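4-hydroxy-3-methylbut-2-enyl diphosphate reductase (Aquifex aeolicus, PDB 3DNF) reduces (E)-4-hydroxy-3-methylbut-2-enyl diphosphate to isopentenyl and dimethylallyl diphosphate with an iron-sulfur cluster, the last step of the non-mevalonate route to isoprenoids. Local coordinates at residues I41-E46 and S265-I270; A7-C13 and L198-S202. All coordinates share one frame; numbering follows the deposited sequence.

Overall arrangement
One side of each contact, S265-I270 and A7-C13, continues from or borders the sheet of strands 3-6, 257-262, 212-216 and 238-241, and both contacts lie beside the active site of this trilobal enzyme. Interaction 1 is partly buried and joins the loops leading into helices 44-53 and 268-281; there an amide bonds a backbone carbonyl and, separately, an indole bonds a carboxylate, beside proline and isoleucine. Interaction 2 is the more deeply buried: the loop A7-C13 is held by helix 195-206, whose arginine and serine grip backbone carbonyls, and the loop ends on the cluster. The ring of F12, from interaction 2, packs against S265, T266 and P267 of interaction 1, so the two are contiguous.

Interaction 1 of 2, residues I41-E46 and S265-I270; sequences IHNPQE and STPDWI
W269 and E46 meet edge-on: the indole NE1 gives a nearly straight hydrogen bond to E46 OE1 (2.8 Å, 165°), with the oxygen in the ring plane and approached nearly along its C-O axis. Carboxylate and indole planes lie 26° apart, and R49 makes a salt bridge to the same OE1, so two donors share this oxygen of the buried acid. E46 CG is anti to the backbone N, and a bend at chi2 carries the carboxylate past P267, whose CB lies 3.6 Å from OE1. Q45 meets the benzo edge of W269, its amide plane steeply turned from the ring (73°) and its OE1 3.8 Å from CH2, while its NE2 rests 3.5 Å from I270 CD1. A phenylalanine in place of W269 would probably leave E46 OE1 without its indole donor, relying more on R49. N43 works in two directions: ND2 donates to S265 O at 2.6 Å, nearly in its own amide plane, while OD1 caps helix 44-53 by accepting from E46 N (3.2 Å) and, weakly, from Q45 N. This amide thus ties a helix start to the loop of S265, which, like H42, is predicted to bind the diphosphate substrate. F12 packs on E46; helix 14-26 adds V20 against E46, and I216 of strand 212-216 touches T266 and I270.

Interaction 2 of 2, residues A7-C13 and L198-S202; sequences AEHAGFC and LRQES. With F3S (Fe3-s4 cluster), chain E.
L198 opens the helical side by laying CB over one face of the H9 imidazole, a CH-pi contact 3.8 Å from the ring centroid, while E8 CG of the same loop covers the opposite face. The ring is thereby sandwiched between aliphatic carbons. R199 follows, and its long side chain reaches along the loop: CG passes 3.2 Å from H9 O, and the bend at chi3 (-78°) turns the guanidinium to G11. There NE and NH2 both bond G11 O, each at 2.9 Å, a side-on grip of one carbonyl by two nitrogens, with the oxygen tilted 19° from the guanidinium plane. NH2 also lies 3.6 Å from C13 N. This fork holds the backbone just before C13, whose SG binds iron FE4 of the cluster at 2.5 Å, so R199 probably helps position the cysteine that binds the cluster. One turn on, S202 turns OG away from its own backbone N (chi1 -179°), bringing the hydroxyl to E8 O as donor (2.7 Å), in the carbonyl plane and on a lone pair. A water bridges this same carbonyl to R199 O, so the type II turn A7-A10 is fastened at E8 by two donors. The loop follows strand 3-6 and leads into helix 14-26; its backbone bonds to I260 and A262 join it to strand 257-262, while R199 packs on L227 of helix 222-234.

Interaction 1 of 2, residues I41-E46 and S265-I270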
ATOM      1  N   ILE B  41     -18.283  26.045  10.402  1.00 35.63           N
ATOM      2  CA  ILE B  41     -16.923  25.692  10.829  0.70 36.49           C
ATOM      3  C   ILE B  41     -16.875  25.759  12.343  1.00 36.33           C
ATOM      4  O   ILE B  41     -17.743  26.400  12.968  1.00 36.46           O
ATOM      5  CB  ILE B  41     -15.821  26.640  10.253  0.70 36.45           C
ATOM      6  CG1 ILE B  41     -16.088  28.123  10.588  0.70 34.40           C
ATOM      7  CG2 ILE B  41     -15.633  26.384   8.752  0.70 38.94           C
ATOM      8  CD1 ILE B  41     -14.821  28.933  10.662  0.70 36.96           C
ATOM      9  N   HIS B  42     -15.869  25.118  12.959  1.00 37.39           N
ATOM     10  CA  HIS B  42     -15.733  25.223  14.416  1.00 39.30           C
ATOM     11  C   HIS B  42     -14.929  26.458  14.795  1.00 38.53           C
ATOM     12  O   HIS B  42     -13.766  26.380  15.164  1.00 39.88           O
ATOM     13  CB  HIS B  42     -15.178  23.942  15.043  1.00 40.19           C
ATOM     14  CG  HIS B  42     -16.125  22.779  14.948  1.00 46.07           C
ATOM     15  ND1 HIS B  42     -17.481  22.939  14.723  1.00 51.48           N
ATOM     16  CD2 HIS B  42     -15.919  21.443  15.056  1.00 50.65           C
ATOM     17  CE1 HIS B  42     -18.065  21.754  14.681  1.00 52.34           C
ATOM     18  NE2 HIS B  42     -17.140  20.829  14.882  1.00 52.32           N
ATOM     19  N   ASN B  43     -15.576  27.605  14.681  1.00 36.89           N
ATOM     20  CA  ASN B  43     -15.033  28.875  15.069  1.00 35.93           C
ATOM     21  C   ASN B  43     -16.219  29.729  15.434  1.00 35.05           C
ATOM     22  O   ASN B  43     -16.971  30.168  14.531  1.00 33.70           O
ATOM     23  CB  ASN B  43     -14.242  29.490  13.917  1.00 36.02           C
ATOM     24  CG  ASN B  43     -13.536  30.770  14.308  1.00 36.06           C
ATOM     25  OD1 ASN B  43     -14.086  31.639  14.993  1.00 34.52           O
ATOM     26  ND2 ASN B  43     -12.289  30.890  13.874  1.00 38.94           N
ATOM     27  N   PRO B  44     -16.449  29.912  16.744  1.00 34.84           N
ATOM     28  CA  PRO B  44     -17.561  30.706  17.260  1.00 35.13           C
ATOM     29  C   PRO B  44     -17.639  32.122  16.687  1.00 34.30           C
ATOM     30  O   PRO B  44     -18.743  32.594  16.431  1.00 34.91           O
ATOM     31  CB  PRO B  44     -17.287  30.746  18.777  1.00 35.29           C
ATOM     32  CG  PRO B  44     -16.579  29.476  19.030  1.00 35.60           C
ATOM     33  CD  PRO B  44     -15.657  29.326  17.855  1.00 35.60           C
ATOM     34  N   GLN B  45     -16.500  32.796  16.495  1.00 33.86           N
ATOM     35  CA  GLN B  45     -16.513  34.175  15.984  1.00 32.89           C
ATOM     36  C   GLN B  45     -16.957  34.203  14.519  1.00 31.72           C
ATOM     37  O   GLN B  45     -17.724  35.077  14.099  1.00 30.75           O
ATOM     38  CB  GLN B  45     -15.127  34.806  16.092  1.00 32.99           C
ATOM     39  CG  GLN B  45     -14.721  35.253  17.480  1.00 35.31           C
ATOM     40  CD  GLN B  45     -13.509  36.157  17.425  1.00 37.35           C
ATOM     41  OE1 GLN B  45     -13.627  37.382  17.525  1.00 40.45           O
ATOM     42  NE2 GLN B  45     -12.342  35.562  17.215  1.00 39.40           N
ATOM     43  N   GLU B  46     -16.489  33.242  13.736  1.00 32.53           N
ATOM     44  CA  GLU B  46     -16.921  33.172  12.335  1.00 32.14           C
ATOM     45  C   GLU B  46     -18.422  32.829  12.198  1.00 32.74           C
ATOM     46  O   GLU B  46     -19.158  33.452  11.408  1.00 31.64           O
ATOM     47  CB  GLU B  46     -16.036  32.218  11.533  1.00 31.60           C
ATOM     48  CG  GLU B  46     -16.439  32.041  10.025  1.00 32.64           C
ATOM     49  CD  GLU B  46     -16.152  33.272   9.157  1.00 32.88           C
ATOM     50  OE1 GLU B  46     -16.001  34.382   9.692  1.00 35.12           O
ATOM     51  OE2 GLU B  46     -16.091  33.110   7.924  1.00 36.36           O
ATOM     52  N   SER B 265      -9.216  26.771  10.670  1.00 28.77           N
ATOM     53  CA  SER B 265     -10.483  27.323  11.137  1.00 29.82           C
ATOM     54  C   SER B 265     -10.456  28.834  11.316  1.00 28.97           C
ATOM     55  O   SER B 265     -11.363  29.403  11.941  1.00 29.28           O
ATOM     56  CB  SER B 265     -10.910  26.614  12.429  1.00 29.82           C
ATOM     57  OG  SER B 265     -11.402  25.320  12.126  1.00 34.44           O
ATOM     58  N   THR B 266      -9.415  29.484  10.794  1.00 28.43           N
ATOM     59  CA  THR B 266      -9.245  30.930  10.957  1.00 28.19           C
ATOM     60  C   THR B 266      -9.641  31.680   9.683  1.00 27.90           C
ATOM     61  O   THR B 266      -9.027  31.495   8.627  1.00 27.28           O
ATOM     62  CB  THR B 266      -7.800  31.286  11.408  1.00 27.68           C
ATOM     63  OG1 THR B 266      -7.517  30.599  12.634  1.00 27.37           O
ATOM     64  CG2 THR B 266      -7.619  32.823  11.651  1.00 28.54           C
ATOM     65  N   PRO B 267     -10.671  32.542   9.785  1.00 28.44           N
ATOM     66  CA  PRO B 267     -11.083  33.335   8.647  1.00 28.43           C
ATOM     67  C   PRO B 267     -10.085  34.472   8.420  1.00 29.35           C
ATOM     68  O   PRO B 267      -9.354  34.872   9.342  1.00 28.81           O
ATOM     69  CB  PRO B 267     -12.443  33.893   9.084  1.00 28.50           C
ATOM     70  CG  PRO B 267     -12.359  33.949  10.561  1.00 28.35           C
ATOM     71  CD  PRO B 267     -11.532  32.781  10.958  1.00 28.10           C
ATOM     72  N   ASP B 268     -10.061  34.965   7.192  1.00 29.19           N
ATOM     73  CA  ASP B 268      -9.157  36.051   6.812  1.00 29.97           C
ATOM     74  C   ASP B 268      -9.344  37.342   7.589  1.00 29.52           C
ATOM     75  O   ASP B 268      -8.394  38.115   7.725  1.00 28.82           O
ATOM     76  CB  ASP B 268      -9.318  36.349   5.327  1.00 30.68           C
ATOM     77  CG  ASP B 268      -8.704  35.277   4.446  1.00 33.47           C
ATOM     78  OD1 ASP B 268      -7.929  34.437   4.970  1.00 35.99           O
ATOM     79  OD2 ASP B 268      -8.989  35.290   3.225  1.00 36.45           O
ATOM     80  N   TRP B 269     -10.547  37.599   8.092  1.00 28.73           N
ATOM     81  CA  TRP B 269     -10.763  38.844   8.834  1.00 28.44           C
ATOM     82  C   TRP B 269     -10.058  38.836  10.184  1.00 28.70           C
ATOM     83  O   TRP B 269      -9.682  39.899  10.695  1.00 28.71           O
ATOM     84  CB  TRP B 269     -12.250  39.191   8.990  1.00 27.69           C
ATOM     85  CG  TRP B 269     -13.047  38.251   9.809  1.00 26.41           C
ATOM     86  CD1 TRP B 269     -13.743  37.172   9.352  1.00 25.70           C
ATOM     87  CD2 TRP B 269     -13.281  38.311  11.224  1.00 25.05           C
ATOM     88  NE1 TRP B 269     -14.385  36.554  10.381  1.00 25.31           N
ATOM     89  CE2 TRP B 269     -14.123  37.222  11.546  1.00 25.70           C
ATOM     90  CE3 TRP B 269     -12.867  39.173  12.247  1.00 26.00           C
ATOM     91  CZ2 TRP B 269     -14.554  36.969  12.851  1.00 25.20           C
ATOM     92  CZ3 TRP B 269     -13.292  38.919  13.542  1.00 26.17           C
ATOM     93  CH2 TRP B 269     -14.136  37.831  13.833  1.00 26.64           C
ATOM     94  N   ILE B 270      -9.885  37.646  10.758  1.00 28.99           N
ATOM     95  CA  ILE B 270      -9.101  37.515  11.998  1.00 29.54           C
ATOM     96  C   ILE B 270      -7.608  37.727  11.705  1.00 30.08           C
ATOM     97  O   ILE B 270      -6.940  38.435  12.450  1.00 29.26           O
ATOM     98  CB  ILE B 270      -9.384  36.193  12.761  1.00 29.65           C
ATOM     99  CG1 ILE B 270     -10.774  36.268  13.400  1.00 28.32           C
ATOM    100  CG2 ILE B 270      -8.306  35.932  13.848  1.00 31.00           C
ATOM    101  CD1 ILE B 270     -11.367  34.927  13.874  1.00 29.94           C
TER

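Interaction 2 of 2, residues A7-C13 and L198-S202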
ATOM      1  N   ALA B   7       1.796  34.097   5.543  1.00 35.21           N
ATOM      2  CA  ALA B   7       2.201  32.866   4.868  1.00 33.90           C
ATOM      3  C   ALA B   7       1.148  32.419   3.861  1.00 33.45           C
ATOM      4  O   ALA B   7      -0.059  32.546   4.098  1.00 31.86           O
ATOM      5  CB  ALA B   7       2.465  31.755   5.889  1.00 33.83           C
ATOM      6  N   GLU B   8       1.621  31.907   2.731  1.00 32.64           N
ATOM      7  CA  GLU B   8       0.731  31.328   1.752  1.00 32.67           C
ATOM      8  C   GLU B   8      -0.048  30.160   2.371  1.00 32.08           C
ATOM      9  O   GLU B   8       0.513  29.360   3.131  1.00 32.36           O
ATOM     10  CB  GLU B   8       1.515  30.865   0.538  1.00 32.62           C
ATOM     11  CG  GLU B   8       0.687  30.874  -0.718  1.00 34.16           C
ATOM     12  CD  GLU B   8       1.348  30.128  -1.861  1.00 37.37           C
ATOM     13  OE1 GLU B   8       2.572  29.885  -1.783  1.00 37.92           O
ATOM     14  OE2 GLU B   8       0.635  29.778  -2.834  1.00 39.41           O
ATOM     15  N   HIS B   9      -1.345  30.092   2.069  1.00 31.15           N
ATOM     16  CA  HIS B   9      -2.247  29.047   2.600  1.00 30.70           C
ATOM     17  C   HIS B   9      -2.663  29.217   4.075  1.00 30.20           C
ATOM     18  O   HIS B   9      -3.339  28.330   4.613  1.00 30.77           O
ATOM     19  CB  HIS B   9      -1.702  27.624   2.367  1.00 30.48           C
ATOM     20  CG  HIS B   9      -1.206  27.388   0.977  1.00 31.74           C
ATOM     21  ND1 HIS B   9      -2.040  27.408  -0.121  1.00 33.15           N
ATOM     22  CD2 HIS B   9       0.040  27.156   0.503  1.00 31.74           C
ATOM     23  CE1 HIS B   9      -1.323  27.200  -1.213  1.00 31.87           C
ATOM     24  NE2 HIS B   9      -0.063  27.034  -0.860  1.00 31.80           N
ATOM     25  N   ALA B  10      -2.301  30.344   4.709  1.00 29.89           N
ATOM     26  CA  ALA B  10      -2.805  30.645   6.057  1.00 29.56           C
ATOM     27  C   ALA B  10      -4.346  30.590   6.052  1.00 30.14           C
ATOM     28  O   ALA B  10      -4.994  31.145   5.151  1.00 29.90           O
ATOM     29  CB  ALA B  10      -2.308  32.014   6.554  1.00 29.11           C
ATOM     30  N   GLY B  11      -4.924  29.870   7.009  1.00 29.68           N
ATOM     31  CA  GLY B  11      -6.364  29.937   7.227  1.00 29.46           C
ATOM     32  C   GLY B  11      -7.123  28.904   6.441  1.00 30.52           C
ATOM     33  O   GLY B  11      -6.622  27.786   6.225  1.00 30.05           O
ATOM     34  N   PHE B  12      -8.346  29.283   6.021  1.00 29.47           N
ATOM     35  CA  PHE B  12      -9.318  28.362   5.404  1.00 29.26           C
ATOM     36  C   PHE B  12      -8.741  27.728   4.148  1.00 27.88           C
ATOM     37  O   PHE B  12      -8.105  28.390   3.324  1.00 27.89           O
ATOM     38  CB  PHE B  12     -10.611  29.091   4.929  1.00 28.98           C
ATOM     39  CG  PHE B  12     -11.515  29.611   6.025  1.00 28.19           C
ATOM     40  CD1 PHE B  12     -11.328  29.279   7.362  1.00 29.60           C
ATOM     41  CD2 PHE B  12     -12.603  30.427   5.678  1.00 29.29           C
ATOM     42  CE1 PHE B  12     -12.190  29.768   8.348  1.00 31.62           C
ATOM     43  CE2 PHE B  12     -13.468  30.913   6.641  1.00 26.70           C
ATOM     44  CZ  PHE B  12     -13.261  30.581   7.980  1.00 29.53           C
ATOM     45  N   CYS B  13      -9.005  26.444   4.000  1.00 28.17           N
ATOM     46  CA  CYS B  13      -8.739  25.738   2.760  1.00 28.28           C
ATOM     47  C   CYS B  13      -9.729  26.157   1.673  1.00 29.65           C
ATOM     48  O   CYS B  13     -10.762  26.802   1.928  1.00 28.82           O
ATOM     49  CB  CYS B  13      -8.900  24.257   2.994  1.00 28.04           C
ATOM     50  SG  CYS B  13     -10.559  23.964   3.539  1.00 26.70           S
ATOM     51  N   LEU B 198       0.239  21.782   2.444  1.00 31.52           N
ATOM     52  CA  LEU B 198       0.610  23.092   1.897  1.00 31.28           C
ATOM     53  C   LEU B 198       0.764  24.130   3.021  1.00 31.15           C
ATOM     54  O   LEU B 198       1.781  24.823   3.100  1.00 30.84           O
ATOM     55  CB  LEU B 198      -0.419  23.577   0.861  1.00 31.42           C
ATOM     56  CG  LEU B 198      -0.643  22.854  -0.478  1.00 31.47           C
ATOM     57  CD1 LEU B 198      -1.938  23.331  -1.127  1.00 30.80           C
ATOM     58  CD2 LEU B 198       0.525  23.047  -1.435  1.00 31.28           C
ATOM     59  N   ARG B 199      -0.246  24.218   3.884  1.00 30.75           N
ATOM     60  CA  ARG B 199      -0.242  25.125   5.029  1.00 30.69           C
ATOM     61  C   ARG B 199       1.003  24.931   5.914  1.00 30.95           C
ATOM     62  O   ARG B 199       1.676  25.909   6.281  1.00 31.37           O
ATOM     63  CB  ARG B 199      -1.537  24.968   5.830  1.00 30.65           C
ATOM     64  CG  ARG B 199      -1.943  26.195   6.601  1.00 30.79           C
ATOM     65  CD  ARG B 199      -3.175  25.948   7.474  1.00 29.90           C
ATOM     66  NE  ARG B 199      -4.453  25.961   6.741  1.00 30.21           N
ATOM     67  CZ  ARG B 199      -5.201  24.878   6.541  1.00 29.94           C
ATOM     68  NH1 ARG B 199      -4.797  23.707   6.998  1.00 30.46           N
ATOM     69  NH2 ARG B 199      -6.353  24.951   5.873  1.00 27.91           N
ATOM     70  N   GLN B 200       1.332  23.677   6.213  1.00 31.18           N
ATOM     71  CA  GLN B 200       2.505  23.351   7.026  1.00 31.71           C
ATOM     72  C   GLN B 200       3.848  23.672   6.346  1.00 32.15           C
ATOM     73  O   GLN B 200       4.754  24.216   6.987  1.00 32.04           O
ATOM     74  CB  GLN B 200       2.462  21.880   7.477  1.00 31.71           C
ATOM     75  CG  GLN B 200       1.319  21.584   8.444  1.00 31.11           C
ATOM     76  CD  GLN B 200       1.152  20.116   8.777  1.00 31.77           C
ATOM     77  OE1 GLN B 200       1.809  19.249   8.206  1.00 32.52           O
ATOM     78  NE2 GLN B 200       0.260  19.831   9.714  1.00 31.58           N
ATOM     79  N   GLU B 201       3.975  23.340   5.062  1.00 32.24           N
ATOM     80  CA  GLU B 201       5.224  23.591   4.317  1.00 32.43           C
ATOM     81  C   GLU B 201       5.489  25.077   4.082  1.00 32.37           C
ATOM     82  O   GLU B 201       6.645  25.508   4.018  1.00 32.57           O
ATOM     83  CB  GLU B 201       5.227  22.844   2.979  1.00 32.64           C
ATOM     84  CG  GLU B 201       5.098  21.312   3.083  1.00 34.15           C
ATOM     85  CD  GLU B 201       6.079  20.669   4.068  1.00 35.97           C
ATOM     86  OE1 GLU B 201       7.252  21.093   4.137  1.00 36.68           O
ATOM     87  OE2 GLU B 201       5.669  19.721   4.770  1.00 37.82           O
ATOM     88  N   SER B 202       4.417  25.846   3.941  1.00 32.48           N
ATOM     89  CA  SER B 202       4.501  27.294   3.831  1.00 32.80           C
ATOM     90  C   SER B 202       5.017  27.926   5.126  1.00 32.95           C
ATOM     91  O   SER B 202       5.770  28.899   5.082  1.00 32.62           O
ATOM     92  CB  SER B 202       3.136  27.874   3.449  1.00 32.90           C
ATOM     93  OG  SER B 202       3.194  29.287   3.313  1.00 33.90           O
TER
HETATM   94 FE1  F3S E3302      -9.337  19.957   1.480  1.00 28.55          FE
HETATM   95 FE3  F3S E3302     -11.899  20.486   0.770  1.00 24.46          FE
HETATM   96 FE4  F3S E3302     -10.706  21.604   2.614  1.00 33.47          FE
HETATM   97  S1  F3S E3302     -10.969  18.439   1.122  1.00 25.24           S
HETATM   98  S2  F3S E3302      -8.997  20.706   3.609  1.00 37.10           S
HETATM   99  S3  F3S E3302     -10.118  21.891   0.547  1.00 27.28           S
HETATM  100  S4  F3S E3302     -12.878  21.431   2.623  1.00 27.71           S
HETATM  101  O   HOH W   1       0.701  28.608   6.092  1.00 35.48           O